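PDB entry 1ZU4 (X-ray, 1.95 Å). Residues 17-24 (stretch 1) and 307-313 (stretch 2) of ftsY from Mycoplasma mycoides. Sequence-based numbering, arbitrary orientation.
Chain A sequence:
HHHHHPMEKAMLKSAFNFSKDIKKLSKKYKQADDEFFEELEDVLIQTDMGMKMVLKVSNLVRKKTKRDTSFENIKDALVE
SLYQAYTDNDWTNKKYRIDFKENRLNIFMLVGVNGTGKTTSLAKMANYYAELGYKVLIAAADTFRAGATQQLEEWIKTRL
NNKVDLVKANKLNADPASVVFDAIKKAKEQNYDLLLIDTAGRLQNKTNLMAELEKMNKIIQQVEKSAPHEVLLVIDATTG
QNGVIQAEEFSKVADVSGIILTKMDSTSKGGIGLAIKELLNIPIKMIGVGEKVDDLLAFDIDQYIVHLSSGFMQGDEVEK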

# COMPACT_ATOMS: atom_id res chain seq x y z
N ASN A 17 -15.35 3.61 13.84
CA ASN A 17 -16.29 4.31 12.98
C ASN A 17 -17.33 3.38 12.27
O ASN A 17 -18.54 3.66 12.23
CB ASN A 17 -15.46 5.02 11.94
CG ASN A 17 -16.17 6.18 11.29
OD1 ASN A 17 -16.08 7.34 11.76
ND2 ASN A 17 -16.81 5.91 10.16
N PHE A 18 -16.83 2.30 11.66
CA PHE A 18 -17.66 1.30 10.99
C PHE A 18 -18.58 0.62 12.01
O PHE A 18 -19.78 0.55 11.80
CB PHE A 18 -16.74 0.30 10.26
CG PHE A 18 -17.44 -0.59 9.27
CD1 PHE A 18 -16.91 -1.84 8.98
CD2 PHE A 18 -18.64 -0.22 8.66
CE1 PHE A 18 -17.52 -2.69 8.05
CE2 PHE A 18 -19.25 -1.06 7.71
CZ PHE A 18 -18.69 -2.29 7.40
N SER A 19 -18.05 0.14 13.14
CA SER A 19 -18.94 -0.47 14.15
C SER A 19 -19.93 0.50 14.79
O SER A 19 -21.02 0.08 15.22
CB SER A 19 -18.14 -1.15 15.26
OG SER A 19 -17.52 -0.17 16.07
N LYS A 20 -19.56 1.78 14.89
CA LYS A 20 -20.48 2.77 15.45
C LYS A 20 -21.70 2.86 14.55
O LYS A 20 -22.83 2.85 15.05
CB LYS A 20 -19.82 4.14 15.57
CG LYS A 20 -20.62 5.17 16.37
CD LYS A 20 -20.19 6.58 15.96
CE LYS A 20 -20.71 7.62 16.98
NZ LYS A 20 -22.12 8.05 16.65
N ASP A 21 -21.48 2.90 13.24
CA ASP A 21 -22.58 2.89 12.28
C ASP A 21 -23.34 1.57 12.25
O ASP A 21 -24.58 1.56 12.13
CB ASP A 21 -22.07 3.22 10.86
CG ASP A 21 -21.66 4.68 10.73
OD1 ASP A 21 -21.93 5.46 11.70
OD2 ASP A 21 -21.09 5.04 9.68
N ILE A 22 -22.62 0.45 12.34
CA ILE A 22 -23.29 -0.85 12.34
C ILE A 22 -24.17 -1.04 13.60
O ILE A 22 -25.30 -1.58 13.54
CB ILE A 22 -22.29 -2.01 12.14
CG1 ILE A 22 -21.68 -1.98 10.72
CG2 ILE A 22 -22.91 -3.39 12.51
CD1 ILE A 22 -22.63 -2.35 9.62
N LYS A 23 -23.67 -0.57 14.74
CA LYS A 23 -24.42 -0.71 16.00
C LYS A 23 -25.72 0.09 15.97
O LYS A 23 -26.75 -0.39 16.40
CB LYS A 23 -23.54 -0.38 17.22
CG LYS A 23 -22.47 -1.47 17.46
CD LYS A 23 -21.35 -1.02 18.40
CE LYS A 23 -20.53 -2.24 18.78
NZ LYS A 23 -19.57 -1.91 19.86
N LYS A 24 -25.66 1.30 15.45
CA LYS A 24 -26.85 2.06 15.14
C LYS A 24 -27.83 1.27 14.22
O LYS A 24 -29.02 1.22 14.46
CB LYS A 24 -26.43 3.37 14.49
CG LYS A 24 -27.60 4.32 14.21
CD LYS A 24 -27.21 5.81 14.37
CE LYS A 24 -28.46 6.66 14.17
NZ LYS A 24 -29.59 6.15 15.04
N HIS A 307 -10.18 -7.16 11.03
CA HIS A 307 -9.86 -6.11 12.01
C HIS A 307 -10.72 -4.83 11.81
O HIS A 307 -11.09 -4.14 12.79
CB HIS A 307 -8.35 -5.85 12.03
CG HIS A 307 -7.56 -7.01 12.57
ND1 HIS A 307 -7.50 -7.30 13.92
CD2 HIS A 307 -6.86 -7.99 11.95
CE1 HIS A 307 -6.77 -8.38 14.10
NE2 HIS A 307 -6.36 -8.82 12.93
N LEU A 308 -11.08 -4.55 10.57
CA LEU A 308 -12.04 -3.45 10.27
C LEU A 308 -13.37 -3.75 10.91
O LEU A 308 -14.06 -2.85 11.40
CB LEU A 308 -12.29 -3.31 8.76
CG LEU A 308 -13.34 -2.27 8.29
CD1 LEU A 308 -13.08 -0.86 8.92
CD2 LEU A 308 -13.33 -2.21 6.78
N SER A 309 -13.70 -5.04 10.93
CA SER A 309 -14.98 -5.54 11.41
C SER A 309 -15.03 -5.87 12.91
O SER A 309 -16.08 -6.24 13.40
CB SER A 309 -15.34 -6.79 10.61
OG SER A 309 -15.51 -6.42 9.26
N SER A 310 -13.90 -5.69 13.61
CA SER A 310 -13.71 -6.23 14.95
C SER A 310 -14.68 -5.65 15.96
O SER A 310 -15.10 -6.37 16.89
CB SER A 310 -12.28 -6.03 15.45
OG SER A 310 -11.91 -4.67 15.42
N GLY A 311 -15.06 -4.39 15.74
CA GLY A 311 -15.96 -3.69 16.64
C GLY A 311 -17.39 -4.21 16.64
O GLY A 311 -18.12 -3.99 17.61
N PHE A 312 -17.81 -4.90 15.59
CA PHE A 312 -19.18 -5.42 15.59
C PHE A 312 -19.29 -6.94 15.56
O PHE A 312 -20.40 -7.50 15.51
CB PHE A 312 -20.02 -4.77 14.47
CG PHE A 312 -19.53 -5.04 13.06
CD1 PHE A 312 -19.82 -6.23 12.42
CD2 PHE A 312 -18.83 -4.07 12.35
CE1 PHE A 312 -19.42 -6.44 11.10
CE2 PHE A 312 -18.43 -4.28 11.05
CZ PHE A 312 -18.72 -5.47 10.43
N MET A 313 -18.14 -7.60 15.64
CA MET A 313 -18.07 -9.04 15.47
C MET A 313 -17.86 -9.77 16.79
O MET A 313 -17.28 -10.86 16.81
CB MET A 313 -16.96 -9.42 14.47
CG MET A 313 -17.33 -9.14 13.00
SD MET A 313 -18.97 -9.78 12.50
CE MET A 313 -18.62 -11.53 12.64

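How do the two aromatic side chains meet? Phe18 and Phe312 form an edge-to-face pair, with ring centroids 5.2 Å apart and planes at 87°, so the rings stand almost perpendicular. The edge of Phe312 is directed toward the face of Phe18, an arrangement that brings ring hydrogens of one residue up to the pi cloud of the other. The closest approach is 3.5 Å, between Phe18 CE1 and Phe312 CE2. Both residues are buried and both send their CA-to-CB bonds toward the opposing stretch, and Phe312 gives up more surface to this contact than any other residue in either stretch.

What other apolar packing surrounds the pair? One turn along the helix from Phe18, Ile22 lies over a face of the Phe312 ring: its CG1 is 4.3 Å from the ring centroid and 27° off the ring normal, a CH-pi contact. Its CG2 also comes within 3.8 Å of Phe312 CB, so both branches of the isoleucine lie against Phe312. Phe18 in turn packs on Leu308, with Phe18 CD1 3.7 Å from Leu308 CG. The CA-to-CB bond of Leu308 points sideways, but the end of its side chain comes nearer to the helix. Because residues 18 and 22 are four apart, the helix presents them on the same side, where both can pack against Phe312.

Why can the backbones come so close at Ser19? The nearest CA atoms across the contact belong to Ser19 and Gly311, 5.0 Å apart, and the absence of a side chain on Gly311 leaves room for the serine. Ser19 CB lies 3.4 Å from Gly311 C and 3.8 Å from Phe312 N. An ideally placed CB on Gly311 would point toward the helix and fall 2.6 Å from Ser19 OG, a clash. The small serine and the bare glycine thus fit closely together.

Do polar groups tie the stretches together? No clear hydrogen bond crosses between them, and packing dominates the 349 Å² buried in total on the two sides. The long side chain of Lys23 starts sideways and extends until its CE is 3.2 Å from Gly311 O; its NZ is 3.4 Å from that same Gly311 O. Several hydrogen bonds lie within the stretches: Lys23 N donates to Ser19 O at 2.8 Å in the helix, while Phe312 N donates to Ser309 O at 3.1 Å and Ser310 OG to His307 O at 2.8 Å.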